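Local coordinates for protein delta-1-pyrroline-5-carboxylate dehydrogenase, mitochondrial (Mus musculus, PDB 4E3X) that catalyses the irreversible NAD-dependent oxidation of L-glutamate gamma-semialdehyde to L-glutamate, the second step of mitochondrial proline breakdown, at residues I282-T285 against T290-H293; T272-E277 against W295-Q300. All blocks are in the same frame, centred on the assembly; numbering follows the deposited sequence.

Interaction 1: I282-T285 against T290-H293; sequences INFT and TFKH. With PRO (proline), chain C.
The first strand and the helix of the beta-alpha-beta unit formed by strand 279-285, helix 288-300 and strand 310-314, part of the Rossmann-like NAD-binding domain, meet where Phe-284 packs against Thr-290 and Phe-291. With CG anti to the backbone N (chi1 176°), the Phe-284 ring reaches out from the sheet until CE1 lies 3.7 Å from CB of Phe-291. The CA of Phe-291 stands over one face of that ring, nearer its rim than its middle. The phenyl planes are inclined by only 21°, yet with centroids 5.7 Å apart the pair is offset and little of one ring lies over the other. Farther round, CE2 of Phe-284 meets the methyl CG2 of Thr-290 at 3.7 Å, while the hydroxyl of that NAD-site residue is hydrogen-bonded to Ser-287. The next helix residue, Lys-292, donates from NZ to O of the bound proline at 2.8 Å and also makes a salt bridge to Asp-303 of the second subunit. Phe-291 meets Phe-308 of that subunit edge-to-face. Between strand and helix the attraction is therefore dispersion between carbon surfaces, while the charge of Lys-292 is turned to the dimer partner and the proline.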
loop_
_atom_site.group_PDB
_atom_site.type_symbol
_atom_site.label_atom_id
_atom_site.label_comp_id
_atom_site.label_asym_id
_atom_site.label_seq_id
_atom_site.Cartn_x
_atom_site.Cartn_y
_atom_site.Cartn_z
ATOM N N ILE B 282 -2.954 -1.360 11.089
ATOM C CA ILE B 282 -3.635 -2.535 11.581
ATOM C C ILE B 282 -3.337 -3.656 10.603
ATOM O O ILE B 282 -3.547 -3.515 9.397
ATOM C CB ILE B 282 -5.154 -2.310 11.695
ATOM C CG1 ILE B 282 -5.456 -1.153 12.657
ATOM C CG2 ILE B 282 -5.825 -3.577 12.173
ATOM C CD1 ILE B 282 -6.928 -0.797 12.742
ATOM N N ASN B 283 -2.828 -4.762 11.133
ATOM C CA ASN B 283 -2.534 -5.936 10.323
ATOM C C ASN B 283 -3.491 -7.026 10.782
ATOM O O ASN B 283 -3.323 -7.599 11.861
ATOM C CB ASN B 283 -1.074 -6.366 10.495
ATOM C CG ASN B 283 -0.554 -7.173 9.310
ATOM O OD1 ASN B 283 -1.234 -7.294 8.289
ATOM N ND2 ASN B 283 0.657 -7.725 9.438
ATOM N N PHE B 284 -4.515 -7.271 9.968
ATOM C CA PHE B 284 -5.681 -8.037 10.367
ATOM C C PHE B 284 -5.895 -9.268 9.499
ATOM O O PHE B 284 -5.724 -9.224 8.279
ATOM C CB PHE B 284 -6.912 -7.133 10.252
ATOM C CG PHE B 284 -8.220 -7.833 10.537
ATOM C CD1 PHE B 284 -8.989 -8.371 9.504
ATOM C CD2 PHE B 284 -8.688 -7.941 11.840
ATOM C CE1 PHE B 284 -10.192 -9.007 9.773
ATOM C CE2 PHE B 284 -9.882 -8.578 12.111
ATOM C CZ PHE B 284 -10.635 -9.111 11.077
ATOM N N THR B 285 -6.295 -10.363 10.130
ATOM C CA THR B 285 -6.846 -11.504 9.398
ATOM C C THR B 285 -8.036 -12.033 10.188
ATOM O O THR B 285 -7.912 -12.305 11.379
ATOM C CB THR B 285 -5.786 -12.598 9.121
ATOM O OG1 THR B 285 -4.735 -12.041 8.313
ATOM C CG2 THR B 285 -6.415 -13.786 8.381
ATOM N N THR B 290 -15.683 -7.474 10.623
ATOM C CA THR B 290 -14.770 -6.908 11.607
ATOM C C THR B 290 -13.744 -5.970 10.953
ATOM O O THR B 290 -13.469 -4.878 11.467
ATOM C CB THR B 290 -14.064 -8.007 12.420
ATOM O OG1 THR B 290 -15.052 -8.795 13.094
ATOM C CG2 THR B 290 -13.113 -7.398 13.449
ATOM N N PHE B 291 -13.198 -6.382 9.814
ATOM C CA PHE B 291 -12.257 -5.530 9.095
ATOM C C PHE B 291 -12.919 -4.207 8.692
ATOM O O PHE B 291 -12.343 -3.133 8.864
ATOM C CB PHE B 291 -11.670 -6.257 7.879
ATOM C CG PHE B 291 -10.590 -5.486 7.177
ATOM C CD1 PHE B 291 -9.437 -5.103 7.851
ATOM C CD2 PHE B 291 -10.725 -5.138 5.841
ATOM C CE1 PHE B 291 -8.443 -4.385 7.205
ATOM C CE2 PHE B 291 -9.737 -4.423 5.192
ATOM C CZ PHE B 291 -8.601 -4.039 5.872
ATOM N N LYS B 292 -14.137 -4.287 8.170
ATOM C CA LYS B 292 -14.859 -3.073 7.805
ATOM C C LYS B 292 -15.100 -2.170 9.012
ATOM O O LYS B 292 -14.994 -0.950 8.912
ATOM C CB LYS B 292 -16.194 -3.417 7.152
ATOM C CG LYS B 292 -16.057 -4.026 5.762
ATOM C CD LYS B 292 -17.361 -3.971 4.961
ATOM C CE LYS B 292 -18.534 -4.470 5.756
ATOM N NZ LYS B 292 -19.742 -4.622 4.893
ATOM N N HIS B 293 -15.433 -2.775 10.148
ATOM C CA HIS B 293 -15.680 -2.013 11.364
ATOM C C HIS B 293 -14.421 -1.248 11.784
ATOM O O HIS B 293 -14.479 -0.056 12.085
ATOM C CB HIS B 293 -16.132 -2.958 12.477
ATOM C CG HIS B 293 -16.379 -2.279 13.784
ATOM N ND1 HIS B 293 -17.391 -1.363 13.963
ATOM C CD2 HIS B 293 -15.745 -2.381 14.977
ATOM C CE1 HIS B 293 -17.376 -0.934 15.213
ATOM N NE2 HIS B 293 -16.393 -1.542 15.851
HETATM N N PRO C . -17.409 -3.985 0.268
HETATM C CA PRO C . -17.705 -5.420 0.216
HETATM C C PRO C . -18.519 -5.826 1.428
HETATM O O PRO C . -18.733 -4.991 2.306
HETATM C CB PRO C . -16.318 -6.066 0.277
HETATM C CG PRO C . -15.357 -4.976 -0.106
HETATM C CD PRO C . -15.967 -3.736 0.447
HETATM O OXT PRO C . -18.975 -6.967 1.546
#

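Interaction 2: T272-E277 against W295-Q300; sequences TVTSSE and WRQVAQ
Thr-274 OG1, which faces Gln-297 across the contact, is held from its own helix: it hydrogen-bonds to the carbonyl O of Gly-270 and, weakly, to that of Asp-271. The torsion that allows this places OG1 between the backbone N and the carbonyl carbon (chi1 61°) and leaves the methyl CG2 beside the backbone N. On the helix 288-300 side OG1 packs on CB of Gln-297 at 3.6 Å. The amide of Gln-297 runs on past the threonine, its OE1 3.7 Å from Thr-274 OG1, a packing distance rather than a bond. NE2 of that amide instead hydrogen-bonds to Asp-271 OD1, which ties the two helices together just outside the contact and so orients the amide. The other half of the contact is apolar: Thr-274 CG2 meets CG2 of Val-298 at 3.9 Å, the two side chains crossing at about a right angle. Backbones come close here, Thr-274 CA and Val-298 CA being 5.7 Å apart. Toward the sheet, Val-298 rests on Leu-311 of strand 310-314 and Val-273 on Phe-203 and Ala-205 of strand 203-207, while Thr-272 leans on helix 99-118 and Ala-299 packs on Ala-299 of the second subunit.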
loop_
_atom_site.group_PDB
_atom_site.type_symbol
_atom_site.label_atom_id
_atom_site.label_comp_id
_atom_site.label_asym_id
_atom_site.label_seq_id
_atom_site.Cartn_x
_atom_site.Cartn_y
_atom_site.Cartn_z
ATOM N N THR B 272 -9.804 0.515 21.551
ATOM C CA THR B 272 -8.639 1.116 22.189
ATOM C C THR B 272 -7.585 1.536 21.162
ATOM O O THR B 272 -7.112 2.680 21.173
ATOM C CB THR B 272 -8.005 0.174 23.218
ATOM O OG1 THR B 272 -8.998 -0.251 24.155
ATOM C CG2 THR B 272 -6.874 0.888 23.954
ATOM N N VAL B 273 -7.217 0.634 20.254
ATOM C CA VAL B 273 -6.155 0.992 19.319
ATOM C C VAL B 273 -6.577 2.100 18.344
ATOM O O VAL B 273 -5.762 2.964 18.002
ATOM C CB VAL B 273 -5.536 -0.231 18.585
ATOM C CG1 VAL B 273 -5.012 -1.254 19.596
ATOM C CG2 VAL B 273 -6.527 -0.863 17.623
ATOM N N THR B 274 -7.840 2.102 17.917
ATOM C CA THR B 274 -8.318 3.138 16.998
ATOM C C THR B 274 -8.586 4.468 17.693
ATOM O O THR B 274 -8.847 5.459 17.031
ATOM C CB THR B 274 -9.566 2.690 16.199
ATOM O OG1 THR B 274 -10.650 2.412 17.102
ATOM C CG2 THR B 274 -9.250 1.459 15.341
ATOM N N SER B 275 -8.497 4.484 19.020
ATOM C CA SER B 275 -8.637 5.716 19.791
ATOM C C SER B 275 -7.296 6.379 20.078
ATOM O O SER B 275 -7.267 7.478 20.638
ATOM C CB SER B 275 -9.353 5.456 21.117
ATOM O OG SER B 275 -10.711 5.141 20.897
ATOM N N SER B 276 -6.197 5.717 19.713
ATOM C CA SER B 276 -4.875 6.282 19.962
ATOM C C SER B 276 -4.380 7.129 18.803
ATOM O O SER B 276 -4.346 6.669 17.658
ATOM C CB SER B 276 -3.855 5.168 20.178
ATOM O OG SER B 276 -2.549 5.721 20.273
ATOM N N GLU B 277 -3.928 8.344 19.101
ATOM C CA GLU B 277 -3.358 9.207 18.068
ATOM C C GLU B 277 -2.114 8.600 17.411
ATOM O O GLU B 277 -1.703 9.039 16.337
ATOM C CB GLU B 277 -3.030 10.578 18.649
ATOM C CG GLU B 277 -1.900 10.569 19.657
ATOM C CD GLU B 277 -1.635 11.940 20.243
ATOM O OE1 GLU B 277 -1.220 12.842 19.487
ATOM O OE2 GLU B 277 -1.848 12.114 21.460
ATOM N N TRP B 295 -11.943 -0.381 9.855
ATOM C CA TRP B 295 -11.740 0.632 8.833
ATOM C C TRP B 295 -12.583 1.872 9.128
ATOM O O TRP B 295 -12.099 3.005 9.023
ATOM C CB TRP B 295 -12.081 0.017 7.480
ATOM C CG TRP B 295 -11.846 0.845 6.247
ATOM C CD1 TRP B 295 -12.379 2.070 5.946
ATOM C CD2 TRP B 295 -11.092 0.443 5.104
ATOM N NE1 TRP B 295 -11.975 2.463 4.690
ATOM C CE2 TRP B 295 -11.184 1.484 4.153
ATOM C CE3 TRP B 295 -10.339 -0.694 4.792
ATOM C CZ2 TRP B 295 -10.545 1.420 2.913
ATOM C CZ3 TRP B 295 -9.702 -0.756 3.568
ATOM C CH2 TRP B 295 -9.813 0.298 2.639
ATOM N N ARG B 296 -13.836 1.663 9.504
ATOM C CA ARG B 296 -14.739 2.764 9.820
ATOM C C ARG B 296 -14.356 3.483 11.124
ATOM O O ARG B 296 -14.525 4.692 11.249
ATOM C CB ARG B 296 -16.195 2.274 9.843
ATOM C CG ARG B 296 -16.758 1.962 8.438
ATOM C CD ARG B 296 -18.187 1.409 8.480
ATOM N NE ARG B 296 -18.928 1.649 7.236
ATOM C CZ ARG B 296 -19.488 0.708 6.474
ATOM N NH1 ARG B 296 -19.399 -0.572 6.797
ATOM N NH2 ARG B 296 -20.142 1.053 5.370
ATOM N N GLN B 297 -13.839 2.735 12.094
ATOM C CA GLN B 297 -13.363 3.372 13.321
ATOM C C GLN B 297 -12.175 4.290 13.053
ATOM O O GLN B 297 -12.081 5.386 13.604
ATOM C CB GLN B 297 -12.990 2.335 14.371
ATOM C CG GLN B 297 -14.208 1.658 14.968
ATOM C CD GLN B 297 -13.872 0.769 16.145
ATOM O OE1 GLN B 297 -13.093 -0.171 16.016
ATOM N NE2 GLN B 297 -14.465 1.059 17.302
ATOM N N VAL B 298 -11.269 3.852 12.190
ATOM C CA VAL B 298 -10.149 4.702 11.816
ATOM C C VAL B 298 -10.642 5.958 11.089
ATOM O O VAL B 298 -10.202 7.069 11.377
ATOM C CB VAL B 298 -9.138 3.928 10.962
ATOM C CG1 VAL B 298 -8.145 4.881 10.316
ATOM C CG2 VAL B 298 -8.419 2.897 11.823
ATOM N N ALA B 299 -11.589 5.794 10.173
ATOM C CA ALA B 299 -12.129 6.947 9.465
ATOM C C ALA B 299 -12.807 7.930 10.426
ATOM O O ALA B 299 -12.627 9.143 10.308
ATOM C CB ALA B 299 -13.088 6.507 8.401
ATOM N N GLN B 300 -13.575 7.407 11.379
ATOM C CA GLN B 300 -14.257 8.240 12.365
ATOM C C GLN B 300 -13.256 9.078 13.142
ATOM O O GLN B 300 -13.501 10.251 13.422
ATOM C CB GLN B 300 -15.067 7.361 13.325
ATOM C CG GLN B 300 -15.761 8.111 14.463
ATOM C CD GLN B 300 -16.396 7.175 15.487
ATOM O OE1 GLN B 300 -15.932 6.052 15.699
ATOM N NE2 GLN B 300 -17.464 7.638 16.128
#

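In the fold
Along the chain the segments run 272-277, 282-285, 290-293, 295-300, so interaction 1 is nested inside interaction 2. Their centres are about 11 Å apart and both use helix 288-300, its early turns against strand 279-285 and its last turns against the end of helix 266-274. Ile-282 joins them: its CD1 lies 4.1 Å from CG2 of Val-298 and 4.2 Å from CG2 of Thr-274. Together they set helices 266-274 and 288-300 side by side on one face of the five-stranded parallel sheet, over strand 279-285. Interaction 1 includes Thr-290 of the NAD site, and its Phe-284 side chain is about 6 Å from that of the proton acceptor Glu-314; interaction 2 lies farther from the chain centre.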